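PDB 7AHB: phthiocerol synthesis polyketide synthase type I PpsC from Mycobacterium tuberculosis, which probably loads extender units onto the acyl carrier protein through its acyltransferase domain during the assembly of mycobacterial phthiocerol lipids. Local coordinates for residues T160-R163 with S164-A168; S210-P213 with L214-D217; H325-S328 with D329-A333. One frame throughout, in Å; residues are numbered along the deposited sequence.

Interaction 1. Residues T160-R163 with S164-A168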
loop_
_atom_site.group_PDB
_atom_site.type_symbol
_atom_site.label_atom_id
_atom_site.label_comp_id
_atom_site.label_asym_id
_atom_site.label_seq_id
_atom_site.Cartn_x
_atom_site.Cartn_y
_atom_site.Cartn_z
ATOM N N THR A 160 5.819 7.499 8.791
ATOM C CA THR A 160 6.069 7.796 7.386
ATOM C C THR A 160 7.148 8.851 7.228
ATOM O O THR A 160 8.048 8.693 6.396
ATOM C CB THR A 160 4.778 8.242 6.712
ATOM O OG1 THR A 160 3.795 7.215 6.904
ATOM C CG2 THR A 160 4.969 8.452 5.251
ATOM N N ALA A 161 7.106 9.894 8.064
ATOM C CA ALA A 161 8.083 10.977 7.991
ATOM C C ALA A 161 9.490 10.487 8.297
ATOM O O ALA A 161 10.445 10.819 7.582
ATOM C CB ALA A 161 7.709 12.087 8.965
ATOM N N VAL A 162 9.636 9.701 9.368
ATOM C CA VAL A 162 10.946 9.184 9.751
ATOM C C VAL A 162 11.486 8.264 8.660
ATOM O O VAL A 162 12.586 8.464 8.141
ATOM C CB VAL A 162 10.860 8.449 11.101
ATOM C CG1 VAL A 162 12.155 7.698 11.373
ATOM C CG2 VAL A 162 10.549 9.420 12.244
ATOM N N ARG A 163 10.718 7.230 8.307
ATOM C CA ARG A 163 11.195 6.246 7.340
ATOM C C ARG A 163 11.555 6.911 6.024
ATOM O O ARG A 163 12.616 6.637 5.455
ATOM C CB ARG A 163 10.144 5.162 7.101
ATOM C CG ARG A 163 10.587 4.104 6.074
ATOM C CD ARG A 163 9.385 3.243 5.647
ATOM N NE ARG A 163 8.316 4.089 5.112
ATOM C CZ ARG A 163 7.022 3.903 5.348
ATOM N NH1 ARG A 163 6.589 2.863 6.084
ATOM N NH2 ARG A 163 6.160 4.735 4.807
ATOM N N SER A 164 10.675 7.788 5.521
ATOM C CA SER A 164 10.919 8.410 4.218
ATOM C C SER A 164 12.129 9.334 4.250
ATOM O O SER A 164 12.857 9.433 3.256
ATOM C CB SER A 164 9.678 9.162 3.734
ATOM O OG SER A 164 9.379 10.271 4.531
ATOM N N ARG A 165 12.369 10.017 5.368
ATOM C CA ARG A 165 13.568 10.842 5.462
ATOM C C ARG A 165 14.831 9.990 5.466
ATOM O O ARG A 165 15.863 10.393 4.908
ATOM C CB ARG A 165 13.529 11.707 6.716
ATOM C CG ARG A 165 14.702 12.666 6.799
ATOM C CD ARG A 165 15.367 12.633 8.174
ATOM N NE ARG A 165 14.420 12.926 9.245
ATOM C CZ ARG A 165 14.083 12.079 10.216
ATOM N NH1 ARG A 165 14.613 10.863 10.266
ATOM N NH2 ARG A 165 13.188 12.455 11.135
ATOM N N LEU A 166 14.777 8.833 6.132
ATOM C CA LEU A 166 15.905 7.912 6.133
ATOM C C LEU A 166 16.178 7.328 4.748
ATOM O O LEU A 166 17.329 7.062 4.418
ATOM C CB LEU A 166 15.656 6.783 7.140
ATOM C CG LEU A 166 15.556 7.241 8.604
ATOM C CD1 LEU A 166 15.296 6.087 9.536
ATOM C CD2 LEU A 166 16.858 7.943 9.007
ATOM N N MET A 167 15.149 7.087 3.953
ATOM C CA MET A 167 15.322 6.532 2.628
ATOM C C MET A 167 15.671 7.569 1.582
ATOM O O MET A 167 16.282 7.205 0.576
ATOM C CB MET A 167 14.039 5.792 2.229
ATOM C CG MET A 167 13.754 4.552 3.087
ATOM S SD MET A 167 12.130 3.806 2.797
ATOM C CE MET A 167 12.348 3.267 1.108
ATOM N N ALA A 168 15.334 8.828 1.804
ATOM C CA ALA A 168 15.556 9.844 0.779
ATOM C C ALA A 168 16.991 9.921 0.285
ATOM O O ALA A 168 17.185 10.051 -0.937
ATOM C CB ALA A 168 15.111 11.201 1.320
#

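Interaction 2. Residues S210-P213 with L214-D217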
loop_
_atom_site.group_PDB
_atom_site.type_symbol
_atom_site.label_atom_id
_atom_site.label_comp_id
_atom_site.label_asym_id
_atom_site.label_seq_id
_atom_site.Cartn_x
_atom_site.Cartn_y
_atom_site.Cartn_z
ATOM N N SER A 210 13.982 -6.515 -6.006
ATOM C CA SER A 210 14.421 -5.220 -5.526
ATOM C C SER A 210 15.935 -5.212 -5.463
ATOM O O SER A 210 16.539 -6.213 -5.086
ATOM C CB SER A 210 13.813 -4.908 -4.132
ATOM O OG SER A 210 14.310 -3.683 -3.664
ATOM N N GLY A 211 16.547 -4.086 -5.835
ATOM C CA GLY A 211 17.977 -3.971 -5.750
ATOM C C GLY A 211 18.532 -2.842 -6.606
ATOM O O GLY A 211 17.808 -1.968 -7.091
ATOM N N PRO A 212 19.842 -2.836 -6.785
ATOM C CA PRO A 212 20.495 -1.742 -7.559
ATOM C C PRO A 212 19.944 -1.652 -8.971
ATOM O O PRO A 212 19.701 -2.680 -9.623
ATOM C CB PRO A 212 21.974 -2.142 -7.559
ATOM C CG PRO A 212 22.142 -3.066 -6.372
ATOM C CD PRO A 212 20.805 -3.794 -6.215
ATOM N N PRO A 213 19.764 -0.430 -9.496
ATOM C CA PRO A 213 18.997 -0.294 -10.750
ATOM C C PRO A 213 19.650 -0.944 -11.951
ATOM O O PRO A 213 18.931 -1.446 -12.821
ATOM C CB PRO A 213 18.866 1.227 -10.927
ATOM C CG PRO A 213 19.953 1.817 -10.059
ATOM C CD PRO A 213 20.057 0.876 -8.877
ATOM N N LEU A 214 20.983 -0.923 -12.046
ATOM C CA LEU A 214 21.645 -1.583 -13.167
ATOM C C LEU A 214 21.358 -3.079 -13.167
ATOM O O LEU A 214 21.218 -3.698 -14.229
ATOM C CB LEU A 214 23.156 -1.351 -13.112
ATOM C CG LEU A 214 23.655 0.056 -13.466
ATOM C CD1 LEU A 214 25.188 0.147 -13.468
ATOM C CD2 LEU A 214 23.102 0.497 -14.826
ATOM N N LEU A 215 21.285 -3.679 -11.976
ATOM C CA LEU A 215 21.058 -5.118 -11.867
ATOM C C LEU A 215 19.594 -5.472 -12.083
ATOM O O LEU A 215 19.288 -6.515 -12.665
ATOM C CB LEU A 215 21.548 -5.616 -10.512
ATOM C CG LEU A 215 23.035 -5.399 -10.250
ATOM C CD1 LEU A 215 23.392 -5.735 -8.848
ATOM C CD2 LEU A 215 23.899 -6.246 -11.231
ATOM N N ILE A 216 18.678 -4.633 -11.605
ATOM C CA ILE A 216 17.270 -4.822 -11.929
ATOM C C ILE A 216 17.054 -4.721 -13.432
ATOM O O ILE A 216 16.325 -5.529 -14.016
ATOM C CB ILE A 216 16.401 -3.815 -11.147
ATOM C CG1 ILE A 216 16.543 -4.046 -9.652
ATOM C CG2 ILE A 216 14.952 -3.891 -11.580
ATOM C CD1 ILE A 216 16.255 -5.456 -9.179
ATOM N N ASP A 217 17.688 -3.739 -14.086
ATOM C CA ASP A 217 17.558 -3.641 -15.534
ATOM C C ASP A 217 18.102 -4.887 -16.214
ATOM O O ASP A 217 17.530 -5.362 -17.204
ATOM C CB ASP A 217 18.284 -2.397 -16.050
ATOM C CG ASP A 217 17.529 -1.117 -15.752
ATOM O OD1 ASP A 217 16.392 -1.203 -15.253
ATOM O OD2 ASP A 217 18.082 -0.031 -15.998
#

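Interaction 3. Residues H325-S328 with D329-A333. With SCN (thiocyanate ion), chain N.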
loop_
_atom_site.group_PDB
_atom_site.type_symbol
_atom_site.label_atom_id
_atom_site.label_comp_id
_atom_site.label_asym_id
_atom_site.label_seq_id
_atom_site.Cartn_x
_atom_site.Cartn_y
_atom_site.Cartn_z
ATOM N N HIS A 325 -5.450 -6.690 -10.049
ATOM C CA HIS A 325 -5.185 -7.878 -10.859
ATOM C C HIS A 325 -4.456 -8.956 -10.056
ATOM O O HIS A 325 -4.774 -10.145 -10.172
ATOM C CB HIS A 325 -4.366 -7.513 -12.096
ATOM C CG HIS A 325 -3.908 -8.704 -12.885
ATOM N ND1 HIS A 325 -4.783 -9.537 -13.557
ATOM C CD2 HIS A 325 -2.669 -9.213 -13.098
ATOM C CE1 HIS A 325 -4.104 -10.500 -14.159
ATOM N NE2 HIS A 325 -2.819 -10.328 -13.894
ATOM N N SER A 326 -3.462 -8.564 -9.256
ATOM C CA SER A 326 -2.764 -9.528 -8.405
ATOM C C SER A 326 -3.703 -10.125 -7.368
ATOM O O SER A 326 -3.626 -11.325 -7.063
ATOM C CB SER A 326 -1.575 -8.860 -7.705
ATOM O OG SER A 326 -0.599 -8.466 -8.654
ATOM N N ILE A 327 -4.585 -9.299 -6.799
ATOM C CA ILE A 327 -5.586 -9.817 -5.870
ATOM C C ILE A 327 -6.424 -10.892 -6.553
ATOM O O ILE A 327 -6.590 -12.010 -6.048
ATOM C CB ILE A 327 -6.462 -8.664 -5.336
ATOM C CG1 ILE A 327 -5.632 -7.760 -4.424
ATOM C CG2 ILE A 327 -7.678 -9.215 -4.591
ATOM C CD1 ILE A 327 -6.292 -6.450 -4.075
ATOM N N SER A 328 -6.971 -10.570 -7.720
ATOM C CA SER A 328 -7.795 -11.543 -8.424
ATOM C C SER A 328 -7.002 -12.800 -8.767
ATOM O O SER A 328 -7.522 -13.920 -8.655
ATOM C CB SER A 328 -8.374 -10.913 -9.686
ATOM O OG SER A 328 -9.312 -9.899 -9.340
ATOM N N ASP A 329 -5.743 -12.645 -9.194
ATOM C CA ASP A 329 -4.936 -13.828 -9.482
ATOM C C ASP A 329 -4.825 -14.733 -8.257
ATOM O O ASP A 329 -4.972 -15.956 -8.362
ATOM C CB ASP A 329 -3.549 -13.424 -9.958
ATOM C CG ASP A 329 -3.540 -12.995 -11.418
ATOM O OD1 ASP A 329 -4.572 -13.197 -12.112
ATOM O OD2 ASP A 329 -2.506 -12.452 -11.858
ATOM N N THR A 330 -4.569 -14.146 -7.084
ATOM C CA THR A 330 -4.460 -14.942 -5.866
ATOM C C THR A 330 -5.780 -15.622 -5.540
ATOM O O THR A 330 -5.822 -16.824 -5.272
ATOM C CB THR A 330 -4.007 -14.057 -4.711
ATOM O OG1 THR A 330 -2.637 -13.728 -4.904
ATOM C CG2 THR A 330 -4.187 -14.759 -3.368
ATOM N N LEU A 331 -6.872 -14.862 -5.564
ATOM C CA LEU A 331 -8.168 -15.428 -5.197
ATOM C C LEU A 331 -8.567 -16.544 -6.153
ATOM O O LEU A 331 -9.145 -17.560 -5.734
ATOM C CB LEU A 331 -9.231 -14.329 -5.180
ATOM C CG LEU A 331 -9.031 -13.253 -4.121
ATOM C CD1 LEU A 331 -10.033 -12.130 -4.295
ATOM C CD2 LEU A 331 -9.147 -13.847 -2.715
ATOM N N ARG A 332 -8.262 -16.373 -7.446
ATOM C CA ARG A 332 -8.622 -17.378 -8.440
ATOM C C ARG A 332 -7.901 -18.699 -8.188
ATOM O O ARG A 332 -8.396 -19.759 -8.581
ATOM C CB ARG A 332 -8.294 -16.848 -9.837
ATOM C CG ARG A 332 -9.214 -17.313 -10.938
ATOM C CD ARG A 332 -8.787 -16.728 -12.302
ATOM N NE ARG A 332 -8.449 -15.320 -12.193
ATOM C CZ ARG A 332 -9.192 -14.324 -12.666
ATOM N NH1 ARG A 332 -10.330 -14.576 -13.316
ATOM N NH2 ARG A 332 -8.777 -13.071 -12.500
ATOM N N ALA A 333 -6.738 -18.660 -7.539
ATOM C CA ALA A 333 -5.970 -19.874 -7.310
ATOM C C ALA A 333 -6.552 -20.745 -6.210
ATOM O O ALA A 333 -6.259 -21.937 -6.178
ATOM C CB ALA A 333 -4.521 -19.523 -6.954
HETATM S S SCN N . 3.257 -5.760 -6.111
HETATM C C SCN N . 1.842 -6.285 -7.114
HETATM N N SCN N . 0.954 -6.605 -7.745
HETATM O O HOH W 1 -0.537 -11.304 -10.533
HETATM O O HOH W 2 -2.573 -11.078 -4.163
#

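Interaction 1. Residues T160-R163 with S164-A168
On helix 153-167, the second helix after the probable nucleophile elbow of the acyltransferase fold, Ser164 folds back on Thr160 in the serine-to-backbone bond common in helices. Ser164 OG lies between its own N and carbonyl carbon (chi1 67°), a setting that turns it back toward the preceding turn and lets it give its proton to Thr160 O at 2.8 Å. The helical bond from Ser164 N reaches the same Thr160 O at 2.9 Å, and the two donors arrive from opposite faces of the carbonyl plane, gripping the oxygen from both.

Around the helix, Arg163 and Met167 run alongside each other and point the same way, with Arg163 CG 3.6 Å from Met167 SD. The arginine is extended to CD and then bends at chi3 (57°). Its aliphatic part rests on the thioether, while the guanidinium departs to bond through NH2 with Gln110. On another side of the helix, Val162 CG1 packs 4.0 Å from Leu166 CD1, again side by side. Arg165 passes slantwise by the same valine, its NH1 4.2 Å from Val162 CG1, before its charge is met by a salt bridge to Glu254.

In relatives of this family an arginine on this helix pairs with the carboxylate of the extender unit. The position of Arg163, close to the elbow residues, is consistent with such a role. Thr160 and Ser164 lean on helix 106-126, Thr160 and Arg163 touch Val142 of helix 141-147, and Val162, Arg163 and Leu166 meet helix 248-254, so that helix 153-167 is wedged among three others.

Interaction 2. Residues S210-P213 with L214-D217
Pro212 meets Leu215 and Ile216 where strand 207-211 turns into helix 213-225, with Pro212 at the N-cap. The hydrogen bonds of the contact are all backbone. Pro212 O accepts a nearly straight bond from Ile216 N (3.0 Å, N-H...O angle 167°) and a weak, bent one from Leu215 N, so a single carbonyl closes the first turn. Pro213 O takes the next helical bond, from Asp217 N at 2.9 Å.

The apolar part lies on two sides of the turn. Leu215 CD1 rests against the Pro212 ring, 3.8 Å from CG and a little farther from CB, with leucine and ring running at a slant to each other; Glu195 lies beside both residues. Ile216 points back at the strand. Its CG1 is anti to the carbonyl carbon (chi1 -62°), which turns it toward the strand, and a further bend at chi2 brings the delta methyl to the Gly211 peptide: CD1 sits 3.6 Å from Gly211 N, and CG1 comes 3.5 Å from Gly211 O. Gly211 is almost fully extended, a shape that glycine adopts easily because it has no CB to press on the preceding carbonyl. The isoleucine also covers Thr175 and Ala177 of strand 175-179, which anchors the start of the helix on the antiparallel sheet.

In the second turn the Asp217 side chain packs beside the backbone, its CG 3.3 Å from Pro213 O.

Two consecutive prolines suit this junction chemically. Pro213, the first helical residue, has no N-H to satisfy at a helix start, where amides lack carbonyls in a preceding turn. The ring of Pro212 restricts the backbone at the end of the strand, and its carbonyl starts the helical bonding.

Interaction 3. Residues H325-S328 with D329-A333
His325 swings its ring toward the next turn with CG anti to the backbone N (chi1 173°), and Asp329 turns its carboxylate back to meet it, CG anti to the carbonyl carbon (chi1 -79°). The acid comes in over one face of the imidazole, displaced toward the rim, with ring and carboxylate planes 75° apart. Asp329 OD2 stands 3.0 Å from His325 NE2, but above the ring, where an N-H in the ring plane would not point; the carboxylate thus lies over the ring face, steeply turned to it, and the pair is not a hydrogen bond. CE1 of the same ring lies 3.4 Å from Asp329 OD1.

Asp329 OD2 finds a proper donor in a water at 2.6 Å, which also gives a weak bond to Ser326 OG. That hydroxyl in turn donates to the nitrogen of a thiocyanate ion, Ser326 OG to N being 2.6 Å, so serine and water link the carboxylate to the anion. A second water joins Thr330 OG1 (2.8 Å) to Ser326 O by a weaker bond.

Ile327 CG2 and Leu331 CD1 pack at 3.8 Å, the two chains side by side and both resting on Phe314 of strand 313-316. Arg332 bends back at chi3 until its NH2 is 3.6 Å from Ser328 CB, obliquely alongside the serine, while Ser328 OG bonds to Thr324 O.

The Ile327-Leu331 side of helix 324-334 is thus set on the parallel sheet, whereas Ser326, Asp329 and Thr330, though buried, are served by waters and the ion. With the carboxylate lying over its ring, His325 would probably hold a proton more readily, although Arg332, also nearby, should weaken that effect. The thiocyanate, probably from the crystallisation liquor, indicates that Ser326 can serve an anion as donor.

In the fold
The three contacts follow one another along the chain and do not touch. Interactions 1 and 3 lie on opposite sides of the molecule's centre, their centres 31 Å apart, on helices of the larger alpha/beta part. Helix 153-167 is the second after the probable nucleophile elbow, whereas helix 324-334 is the crossover between strands 313-316 and 341-343 of the parallel sheet. Interaction 2, about 21 Å from interaction 1 and 27 Å from interaction 3 between centres, belongs to the smaller part, where strand 207-211 of the antiparallel sheet hands over to helix 213-225. Together they sample both parts of the acyltransferase fold, whose active site in this family lies between them.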